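Side-chain contacts in putative peptidase (Chlamydophila abortus, PDB 3CE2), which probably acts as a zinc-dependent metallopeptidase of the M3B family, cutting a variety of small bioactive peptides: residues D310-F313 / Y314-Y317; T514-V517 / L518-I521; L294-K297 / Y298-K302; I599-K602 / I603-S607. All coordinates share one frame; numbering follows the deposited sequence.

Contact 1: residues D310-F313 / Y314-Y317; sequences DFHF and YDVY. With ZN (zinc ion), chain E.
H312 and D315 close a beta turn with type I backbone angles at F313 and Y314, a turn whose first residue, H312, is one of two zinc ligands in the loop that follows helix 292-306. Two hydrogen bonds tie these residues in opposite senses. D315 N donates to H312 O at 2.7 Å, arriving from above the carbonyl plane, and H312 N donates to D315 OD2, also at 2.7 Å. The second bond is fairly straight (163°) and uses the anti lone pair of the carboxylate oxygen. D315 also forms salt bridges with R222 and R225 of helix 222-237, so both oxygens of this buried acid are engaged.

Aromatic contacts pack the two sides of the turn. Y314 has CG between its backbone N and carbonyl carbon (chi1 51°), which folds the phenol back beside H312. H312 CB then sits over one face of the Y314 ring, 3.4 Å from its centroid. The two ring planes are nearly parallel but slid apart with little overlap, leaving Y314 OH above the centre of the imidazole. F311 offers a face to the CB of D315, a CH-pi contact, while its CE2 meets V316 CG2.

The metal is held by H312, at the start of the turn, and by D310 just before it. The zinc ion is bound by D310 OD2 at 1.9 Å, by H312 NE2 at 2.2 Å and by a water. D516 takes the other imidazole nitrogen, H312 ND1, in a second-shell hydrogen bond that helps fix the ring's rotation. The bound water donates a hydrogen bond to D310 OD1 over 3.0 Å.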
loop_
_atom_site.group_PDB
_atom_site.type_symbol
_atom_site.label_atom_id
_atom_site.label_comp_id
_atom_site.label_asym_id
_atom_site.label_seq_id
_atom_site.Cartn_x
_atom_site.Cartn_y
_atom_site.Cartn_z
ATOM N N ASP A 310 -1.468 -34.936 -0.494
ATOM C CA ASP A 310 -1.171 -33.966 -1.546
ATOM C C ASP A 310 -1.469 -32.541 -1.079
ATOM O O ASP A 310 -1.867 -32.346 0.067
ATOM C CB ASP A 310 -1.836 -34.329 -2.866
ATOM C CG ASP A 310 -3.320 -34.391 -2.766
ATOM O OD1 ASP A 310 -3.851 -34.197 -1.651
ATOM O OD2 ASP A 310 -3.961 -34.632 -3.817
ATOM N N PHE A 311 -1.228 -31.539 -1.909
ATOM C CA PHE A 311 -1.295 -30.183 -1.374
ATOM C C PHE A 311 -2.033 -29.311 -2.338
ATOM O O PHE A 311 -1.565 -29.061 -3.452
ATOM C CB PHE A 311 0.101 -29.626 -1.146
ATOM C CG PHE A 311 0.160 -28.472 -0.206
ATOM C CD1 PHE A 311 -0.075 -28.652 1.143
ATOM C CD2 PHE A 311 0.480 -27.208 -0.664
ATOM C CE1 PHE A 311 -0.005 -27.581 2.034
ATOM C CE2 PHE A 311 0.560 -26.134 0.222
ATOM C CZ PHE A 311 0.305 -26.327 1.583
ATOM N N HIS A 312 -3.204 -28.863 -1.905
ATOM C CA HIS A 312 -4.103 -28.139 -2.765
ATOM C C HIS A 312 -3.990 -26.664 -2.436
ATOM O O HIS A 312 -3.519 -26.280 -1.347
ATOM C CB HIS A 312 -5.525 -28.627 -2.528
ATOM C CG HIS A 312 -5.843 -29.933 -3.196
ATOM N ND1 HIS A 312 -6.528 -30.011 -4.392
ATOM C CD2 HIS A 312 -5.583 -31.211 -2.833
ATOM C CE1 HIS A 312 -6.670 -31.276 -4.739
ATOM N NE2 HIS A 312 -6.099 -32.026 -3.815
ATOM N N PHE A 313 -4.425 -25.825 -3.370
ATOM C CA PHE A 313 -4.442 -24.399 -3.104
ATOM C C PHE A 313 -5.171 -24.078 -1.821
ATOM O O PHE A 313 -4.870 -23.076 -1.188
ATOM C CB PHE A 313 -5.088 -23.638 -4.234
ATOM C CG PHE A 313 -4.174 -23.346 -5.351
ATOM C CD1 PHE A 313 -3.017 -22.584 -5.132
ATOM C CD2 PHE A 313 -4.474 -23.789 -6.632
ATOM C CE1 PHE A 313 -2.154 -22.271 -6.173
ATOM C CE2 PHE A 313 -3.618 -23.490 -7.706
ATOM C CZ PHE A 313 -2.451 -22.725 -7.476
ATOM N N TYR A 314 -6.127 -24.919 -1.428
ATOM C CA TYR A 314 -6.856 -24.647 -0.196
ATOM C C TYR A 314 -6.109 -25.142 1.023
ATOM O O TYR A 314 -6.657 -25.178 2.119
ATOM C CB TYR A 314 -8.279 -25.197 -0.243
ATOM C CG TYR A 314 -8.411 -26.644 -0.655
ATOM C CD1 TYR A 314 -8.258 -27.673 0.267
ATOM C CD2 TYR A 314 -8.720 -26.980 -1.955
ATOM C CE1 TYR A 314 -8.399 -29.003 -0.106
ATOM C CE2 TYR A 314 -8.860 -28.298 -2.340
ATOM C CZ TYR A 314 -8.692 -29.302 -1.400
ATOM O OH TYR A 314 -8.832 -30.602 -1.777
ATOM N N ASP A 315 -4.850 -25.510 0.845
ATOM C CA ASP A 315 -4.076 -25.979 1.980
ATOM C C ASP A 315 -3.083 -24.919 2.385
ATOM O O ASP A 315 -2.609 -24.888 3.527
ATOM C CB ASP A 315 -3.379 -27.282 1.625
ATOM C CG ASP A 315 -4.352 -28.437 1.550
ATOM O OD1 ASP A 315 -5.127 -28.612 2.530
ATOM O OD2 ASP A 315 -4.364 -29.141 0.512
ATOM N N VAL A 316 -2.817 -24.032 1.430
ATOM C CA VAL A 316 -1.831 -22.969 1.541
ATOM C C VAL A 316 -1.884 -22.136 2.839
ATOM O O VAL A 316 -0.841 -21.718 3.335
ATOM C CB VAL A 316 -1.960 -22.017 0.334
ATOM C CG1 VAL A 316 -1.176 -20.762 0.564
ATOM C CG2 VAL A 316 -1.540 -22.721 -0.981
ATOM N N TYR A 317 -3.066 -21.889 3.399
ATOM C CA TYR A 317 -3.122 -21.027 4.583
ATOM C C TYR A 317 -3.512 -21.765 5.859
ATOM O O TYR A 317 -3.722 -21.155 6.902
ATOM C CB TYR A 317 -3.989 -19.774 4.337
ATOM C CG TYR A 317 -3.534 -18.969 3.124
ATOM C CD1 TYR A 317 -2.341 -18.242 3.142
ATOM C CD2 TYR A 317 -4.285 -18.958 1.952
ATOM C CE1 TYR A 317 -1.917 -17.524 2.017
ATOM C CE2 TYR A 317 -3.877 -18.250 0.827
ATOM C CZ TYR A 317 -2.698 -17.533 0.859
ATOM O OH TYR A 317 -2.299 -16.836 -0.277
HETATM ZN ZN ZN E . -5.813 -34.152 -3.527
HETATM O O HOH W 1 -6.631 -35.125 -2.117
#

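Contact 2: residues T514-V517 / L518-I521; sequences TFDV and LSNI
S519 swings its hydroxyl back across a type I beta turn to meet D516, the residue that opens the turn. With OG beside its own backbone N and anti to the carbonyl carbon (chi1 -72°), the side chain heads back along the chain, and D516 N donates to S519 OG at 2.9 Å. The bond is moderately bent, 148° at the hydrogen. The backbone returns the link: S519 N donates to D516 O at 3.3 Å, coming from well above the carbonyl plane. The methylene of D516 packs beside the same hydroxyl, CB lying 3.5 Å from S519 OG, whereas the D516 carboxylate is directed to the zinc ligand H312.

At the corner of the turn V517 and L518 lie askew to one another. V517 CG2 meets L518 CG at 4.0 Å, and L518 CD2 packs against V517 O. Beyond them L518 reaches C233 and H237 of helix 222-237. N520 turns its amide nitrogen to S498 O on helix 494-509, with which it forms a hydrogen bond.

S519 OG also hydrogen-bonds Y229 OH. The buried hydroxyl therefore joins the turn to helix 222-237 while accepting the N-H of D516. By gripping the backbone of D516 at both its N and its O, S519 probably helps to position a second-shell residue of the peripheral zinc site.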
loop_
_atom_site.group_PDB
_atom_site.type_symbol
_atom_site.label_atom_id
_atom_site.label_comp_id
_atom_site.label_asym_id
_atom_site.label_seq_id
_atom_site.Cartn_x
_atom_site.Cartn_y
_atom_site.Cartn_z
ATOM N N THR A 514 -1.401 -29.633 -6.255
ATOM C CA THR A 514 -2.321 -30.392 -7.065
ATOM C C THR A 514 -3.506 -29.483 -7.403
ATOM O O THR A 514 -4.154 -28.945 -6.511
ATOM C CB THR A 514 -2.812 -31.602 -6.281
ATOM O OG1 THR A 514 -1.690 -32.435 -5.950
ATOM C CG2 THR A 514 -3.906 -32.381 -7.070
ATOM N N PHE A 515 -3.777 -29.303 -8.685
ATOM C CA PHE A 515 -4.844 -28.413 -9.109
ATOM C C PHE A 515 -6.208 -29.034 -8.949
ATOM O O PHE A 515 -6.346 -30.237 -9.026
ATOM C CB PHE A 515 -4.647 -27.980 -10.561
ATOM C CG PHE A 515 -3.417 -27.170 -10.771
ATOM C CD1 PHE A 515 -2.705 -26.680 -9.679
ATOM C CD2 PHE A 515 -2.974 -26.864 -12.043
ATOM C CE1 PHE A 515 -1.555 -25.915 -9.840
ATOM C CE2 PHE A 515 -1.809 -26.093 -12.220
ATOM C CZ PHE A 515 -1.101 -25.625 -11.096
ATOM N N ASP A 516 -7.215 -28.210 -8.687
ATOM C CA ASP A 516 -8.585 -28.673 -8.755
ATOM C C ASP A 516 -9.120 -28.264 -10.110
ATOM O O ASP A 516 -8.458 -27.530 -10.827
ATOM C CB ASP A 516 -9.411 -28.111 -7.618
ATOM C CG ASP A 516 -9.040 -28.721 -6.291
ATOM O OD1 ASP A 516 -9.704 -29.707 -5.864
ATOM O OD2 ASP A 516 -8.077 -28.218 -5.677
ATOM N N VAL A 517 -10.290 -28.757 -10.490
ATOM C CA VAL A 517 -10.757 -28.565 -11.873
ATOM C C VAL A 517 -11.058 -27.105 -12.208
ATOM O O VAL A 517 -11.004 -26.725 -13.358
ATOM C CB VAL A 517 -11.970 -29.479 -12.221
ATOM C CG1 VAL A 517 -11.571 -30.918 -12.121
ATOM C CG2 VAL A 517 -13.131 -29.238 -11.252
ATOM N N LEU A 518 -11.360 -26.279 -11.208
ATOM C CA LEU A 518 -11.693 -24.888 -11.488
ATOM C C LEU A 518 -10.655 -23.903 -10.988
ATOM O O LEU A 518 -10.872 -22.687 -10.972
ATOM C CB LEU A 518 -13.067 -24.569 -10.921
ATOM C CG LEU A 518 -14.112 -25.356 -11.730
ATOM C CD1 LEU A 518 -15.523 -25.118 -11.227
ATOM C CD2 LEU A 518 -14.004 -25.083 -13.270
ATOM N N SER A 519 -9.510 -24.426 -10.587
ATOM C CA SER A 519 -8.497 -23.605 -9.933
ATOM C C SER A 519 -8.078 -22.430 -10.784
ATOM O O SER A 519 -7.711 -21.374 -10.272
ATOM C CB SER A 519 -7.281 -24.446 -9.582
ATOM O OG SER A 519 -7.617 -25.295 -8.510
ATOM N N ASN A 520 -8.145 -22.610 -12.088
ATOM C CA ASN A 520 -7.679 -21.586 -12.981
ATOM C C ASN A 520 -8.715 -20.503 -13.245
ATOM O O ASN A 520 -8.573 -19.742 -14.202
ATOM C CB ASN A 520 -7.274 -22.231 -14.296
ATOM C CG ASN A 520 -8.439 -22.858 -15.007
ATOM O OD1 ASN A 520 -9.292 -23.504 -14.395
ATOM N ND2 ASN A 520 -8.492 -22.665 -16.311
ATOM N N ILE A 521 -9.769 -20.448 -12.430
ATOM C CA ILE A 521 -10.791 -19.414 -12.588
ATOM C C ILE A 521 -10.431 -18.216 -11.712
ATOM O O ILE A 521 -11.080 -17.183 -11.786
ATOM C CB ILE A 521 -12.220 -19.949 -12.244
ATOM C CG1 ILE A 521 -13.320 -19.103 -12.886
ATOM C CG2 ILE A 521 -12.452 -19.970 -10.748
ATOM C CD1 ILE A 521 -13.057 -18.727 -14.322
#

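Contact 3: residues L294-K297 / Y298-K302; sequences LITK and YFSIK
I295 and F299, one helical turn apart, lie side by side and point the same way from helix 292-306. The apolar contact is made by a single branch: I295 CG2, anti to its backbone N, reaches the CD2-CE2 side of the phenyl ring, 3.6 Å from F299 CE2. The methyl approaches the ring obliquely.

Main-chain bonds of the alpha-helical i to i+4 kind run beneath these side chains. F299 N donates to I295 O at 3.0 Å, nearly along the C=O axis, and Y298 N donates to L294 O at 3.1 Å. S300 N continues the series to T296 O at 3.2 Å. The hydroxyl of S300 is directed at this carbonyl as well, but its modelled separation is too short to be taken literally at 2.6 Å resolution.

The polar ends of Y298 and K302 converge on D463 of helix 451-487, the tyrosine by a hydrogen bond and the lysine by a salt bridge. I295 and F299 share a face that packs on helix 494-509, I295 touching helix 451-487 as well, while I301 packs on helix 590-607.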
loop_
_atom_site.group_PDB
_atom_site.type_symbol
_atom_site.label_atom_id
_atom_site.label_comp_id
_atom_site.label_asym_id
_atom_site.label_seq_id
_atom_site.Cartn_x
_atom_site.Cartn_y
_atom_site.Cartn_z
ATOM N N LEU A 294 11.431 -21.936 -4.375
ATOM C CA LEU A 294 11.264 -21.537 -2.993
ATOM C C LEU A 294 9.843 -21.815 -2.537
ATOM O O LEU A 294 9.620 -22.222 -1.407
ATOM C CB LEU A 294 11.666 -20.078 -2.778
ATOM C CG LEU A 294 13.145 -19.882 -2.429
ATOM C CD1 LEU A 294 13.353 -18.554 -1.785
ATOM C CD2 LEU A 294 13.644 -20.953 -1.484
ATOM N N ILE A 295 8.880 -21.627 -3.433
ATOM C CA ILE A 295 7.510 -22.019 -3.151
ATOM C C ILE A 295 7.511 -23.520 -2.898
ATOM O O ILE A 295 7.061 -23.981 -1.845
ATOM C CB ILE A 295 6.542 -21.644 -4.323
ATOM C CG1 ILE A 295 6.359 -20.134 -4.418
ATOM C CG2 ILE A 295 5.170 -22.267 -4.154
ATOM C CD1 ILE A 295 5.789 -19.714 -5.746
ATOM N N THR A 296 8.049 -24.284 -3.845
ATOM C CA THR A 296 8.098 -25.735 -3.684
ATOM C C THR A 296 8.641 -26.122 -2.311
ATOM O O THR A 296 8.015 -26.901 -1.607
ATOM C CB THR A 296 8.968 -26.374 -4.740
ATOM O OG1 THR A 296 8.690 -25.780 -6.015
ATOM C CG2 THR A 296 8.695 -27.824 -4.801
ATOM N N LYS A 297 9.781 -25.565 -1.908
ATOM C CA LYS A 297 10.353 -25.918 -0.597
ATOM C C LYS A 297 9.374 -25.693 0.533
ATOM O O LYS A 297 9.082 -26.616 1.292
ATOM C CB LYS A 297 11.631 -25.129 -0.291
ATOM C CG LYS A 297 12.917 -25.874 -0.556
ATOM C CD LYS A 297 14.119 -24.923 -0.518
ATOM C CE LYS A 297 15.440 -25.659 -0.808
ATOM N NZ LYS A 297 16.485 -24.738 -1.334
ATOM N N TYR A 298 8.874 -24.458 0.632
ATOM C CA TYR A 298 8.055 -24.034 1.769
ATOM C C TYR A 298 6.794 -24.839 1.894
ATOM O O TYR A 298 6.503 -25.341 2.974
ATOM C CB TYR A 298 7.676 -22.547 1.693
ATOM C CG TYR A 298 6.747 -22.112 2.816
ATOM C CD1 TYR A 298 7.035 -22.428 4.150
ATOM C CD2 TYR A 298 5.579 -21.382 2.549
ATOM C CE1 TYR A 298 6.191 -22.031 5.189
ATOM C CE2 TYR A 298 4.722 -20.981 3.582
ATOM C CZ TYR A 298 5.040 -21.308 4.896
ATOM O OH TYR A 298 4.216 -20.907 5.909
ATOM N N PHE A 299 6.048 -24.961 0.796
ATOM C CA PHE A 299 4.812 -25.735 0.810
ATOM C C PHE A 299 4.969 -27.217 1.173
ATOM O O PHE A 299 4.091 -27.772 1.821
ATOM C CB PHE A 299 4.032 -25.570 -0.491
ATOM C CG PHE A 299 3.433 -24.202 -0.672
ATOM C CD1 PHE A 299 3.392 -23.294 0.392
ATOM C CD2 PHE A 299 2.871 -23.832 -1.891
ATOM C CE1 PHE A 299 2.835 -22.022 0.244
ATOM C CE2 PHE A 299 2.305 -22.555 -2.063
ATOM C CZ PHE A 299 2.290 -21.647 -0.985
ATOM N N SER A 300 6.066 -27.870 0.789
ATOM C CA SER A 300 6.223 -29.284 1.172
ATOM C C SER A 300 6.412 -29.393 2.667
ATOM O O SER A 300 5.960 -30.354 3.295
ATOM C CB SER A 300 7.419 -29.937 0.502
ATOM O OG SER A 300 7.824 -29.179 -0.605
ATOM N N ILE A 301 7.110 -28.430 3.249
ATOM C CA ILE A 301 7.214 -28.449 4.688
ATOM C C ILE A 301 5.811 -28.430 5.246
ATOM O O ILE A 301 5.471 -29.225 6.109
ATOM C CB ILE A 301 7.965 -27.241 5.211
ATOM C CG1 ILE A 301 9.416 -27.297 4.745
ATOM C CG2 ILE A 301 7.856 -27.173 6.724
ATOM C CD1 ILE A 301 10.223 -26.123 5.211
ATOM N N LYS A 302 4.981 -27.522 4.741
ATOM C CA LYS A 302 3.591 -27.442 5.192
ATOM C C LYS A 302 2.873 -28.763 4.957
ATOM O O LYS A 302 2.205 -29.247 5.857
ATOM C CB LYS A 302 2.835 -26.284 4.532
ATOM C CG LYS A 302 3.002 -24.946 5.225
ATOM C CD LYS A 302 1.757 -24.067 4.985
ATOM C CE LYS A 302 1.609 -22.951 6.014
ATOM N NZ LYS A 302 0.414 -22.128 5.727
#

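Contact 4: residues I599-K602 / I603-S607; sequences IEKK and IQELS
The E600 carboxylate and the Q604 amide come together one turn apart on helix 590-607, their planes inclined by 50° and thus not stacked. As modelled, their oxygens face each other, with E600 OE2 3.5 Å from Q604 OE1; two acceptors cannot bond, and E600 OE2 has instead a weak, long ion pair with K297. The carboxylate of E605 is the more engaged flat group. Its OE2 receives two lysines: K601 NZ in a weak salt bridge at 3.3 Å, and K602 NZ in a longer one at 3.6 Å.

The two lysines arrive differently. K601 leaves with CG anti to its backbone N (chi1 -168°) and runs extended across the glutamate. K602 bends at chi2 and chi4, lies alongside E605 and brings its ammonium to D442, its stronger partner, with a cation-pi contact to F598.

Beneath, ordinary helical bonds join the residues, for example E605 N to K601 O at 3.0 Å and I603 N to I599 O at 2.9 Å. I599 CG2 meets I603 CD1 at 4.1 Å; both side chains pack on helix 451-487, and I603 also on I301 of helix 292-306.

E605 OE2 thus links an exposed lysine to a buried one. Its negative charge probably offsets part of the positive charge of both, with D442 the stronger counter-ion for the buried K602.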
loop_
_atom_site.group_PDB
_atom_site.type_symbol
_atom_site.label_atom_id
_atom_site.label_comp_id
_atom_site.label_asym_id
_atom_site.label_seq_id
_atom_site.Cartn_x
_atom_site.Cartn_y
_atom_site.Cartn_z
ATOM N N ILE A 599 14.619 -15.239 3.140
ATOM C CA ILE A 599 13.551 -16.211 3.089
ATOM C C ILE A 599 14.128 -17.613 3.247
ATOM O O ILE A 599 13.627 -18.415 4.041
ATOM C CB ILE A 599 12.764 -16.051 1.789
ATOM C CG1 ILE A 599 12.086 -14.683 1.783
ATOM C CG2 ILE A 599 11.734 -17.124 1.630
ATOM C CD1 ILE A 599 11.771 -14.194 0.422
ATOM N N GLU A 600 15.210 -17.888 2.523
ATOM C CA GLU A 600 15.867 -19.180 2.585
ATOM C C GLU A 600 16.244 -19.516 4.003
ATOM O O GLU A 600 16.051 -20.648 4.464
ATOM C CB GLU A 600 17.122 -19.148 1.738
ATOM C CG GLU A 600 17.882 -20.446 1.692
ATOM C CD GLU A 600 17.243 -21.456 0.771
ATOM O OE1 GLU A 600 17.051 -21.131 -0.425
ATOM O OE2 GLU A 600 16.941 -22.576 1.247
ATOM N N LYS A 601 16.770 -18.528 4.714
ATOM C CA LYS A 601 17.202 -18.788 6.066
ATOM C C LYS A 601 16.024 -19.223 6.912
ATOM O O LYS A 601 16.137 -20.129 7.735
ATOM C CB LYS A 601 17.844 -17.562 6.679
ATOM C CG LYS A 601 18.551 -17.884 7.942
ATOM C CD LYS A 601 18.780 -16.659 8.779
ATOM C CE LYS A 601 19.246 -17.092 10.163
ATOM N NZ LYS A 601 18.872 -16.132 11.224
ATOM N N LYS A 602 14.883 -18.580 6.698
ATOM C CA LYS A 602 13.715 -18.821 7.534
ATOM C C LYS A 602 13.107 -20.178 7.193
ATOM O O LYS A 602 12.645 -20.898 8.083
ATOM C CB LYS A 602 12.681 -17.718 7.319
ATOM C CG LYS A 602 13.059 -16.393 7.903
ATOM C CD LYS A 602 12.645 -16.280 9.333
ATOM C CE LYS A 602 13.145 -14.996 9.951
ATOM N NZ LYS A 602 14.526 -15.243 10.435
ATOM N N ILE A 603 13.110 -20.534 5.906
ATOM C CA ILE A 603 12.603 -21.840 5.510
ATOM C C ILE A 603 13.433 -22.935 6.176
ATOM O O ILE A 603 12.885 -23.924 6.646
ATOM C CB ILE A 603 12.605 -22.028 3.984
ATOM C CG1 ILE A 603 11.621 -21.056 3.332
ATOM C CG2 ILE A 603 12.249 -23.456 3.616
ATOM C CD1 ILE A 603 11.560 -21.170 1.842
ATOM N N GLN A 604 14.750 -22.739 6.239
ATOM C CA GLN A 604 15.632 -23.720 6.873
ATOM C C GLN A 604 15.428 -23.796 8.368
ATOM O O GLN A 604 15.388 -24.889 8.913
ATOM C CB GLN A 604 17.103 -23.451 6.567
ATOM C CG GLN A 604 17.528 -23.874 5.171
ATOM C CD GLN A 604 18.889 -23.278 4.780
ATOM O OE1 GLN A 604 19.320 -23.382 3.623
ATOM N NE2 GLN A 604 19.564 -22.646 5.746
ATOM N N GLU A 605 15.291 -22.660 9.051
ATOM C CA GLU A 605 14.963 -22.733 10.488
ATOM C C GLU A 605 13.727 -23.591 10.691
ATOM O O GLU A 605 13.715 -24.471 11.533
ATOM C CB GLU A 605 14.706 -21.361 11.103
ATOM C CG GLU A 605 15.898 -20.442 11.152
ATOM C CD GLU A 605 15.616 -19.182 11.960
ATOM O OE1 GLU A 605 14.752 -19.246 12.865
ATOM O OE2 GLU A 605 16.262 -18.136 11.701
ATOM N N LEU A 606 12.688 -23.333 9.899
ATOM C CA LEU A 606 11.402 -24.003 10.076
ATOM C C LEU A 606 11.552 -25.484 9.805
ATOM O O LEU A 606 11.039 -26.333 10.548
ATOM C CB LEU A 606 10.354 -23.421 9.127
ATOM C CG LEU A 606 9.010 -24.164 9.150
ATOM C CD1 LEU A 606 8.325 -23.984 10.486
ATOM C CD2 LEU A 606 8.086 -23.715 8.036
ATOM N N SER A 607 12.270 -25.769 8.722
ATOM C CA SER A 607 12.488 -27.120 8.242
ATOM C C SER A 607 13.139 -28.001 9.300
ATOM O O SER A 607 12.811 -29.166 9.433
ATOM C CB SER A 607 13.348 -27.095 6.990
ATOM O OG SER A 607 13.201 -28.302 6.287
#

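Overall arrangement
Along the chain the order is contact 3, contact 1, contact 2, contact 4, all about 27 to 29 Å from the chain's centre. Contacts 1 and 2 have centres about 11 Å apart and touch, two loops joined by probable hydrogen bonds, F311 to T514 along the backbone and H312 to D516 through side chains. Contact 1 is equally far from contact 3 on helix 292-306, where F311 meets F299 and V316 O takes K302 NZ. Contact 3 in turn packs on contact 4 on helix 590-607, their centres about 10 Å apart, while contacts 2 and 4 have centres about 28 Å apart. The chain of neighbours thus connects a peripheral zinc site to the C-terminal helix, separate from the HExxH zinc of H402, H406 and E430.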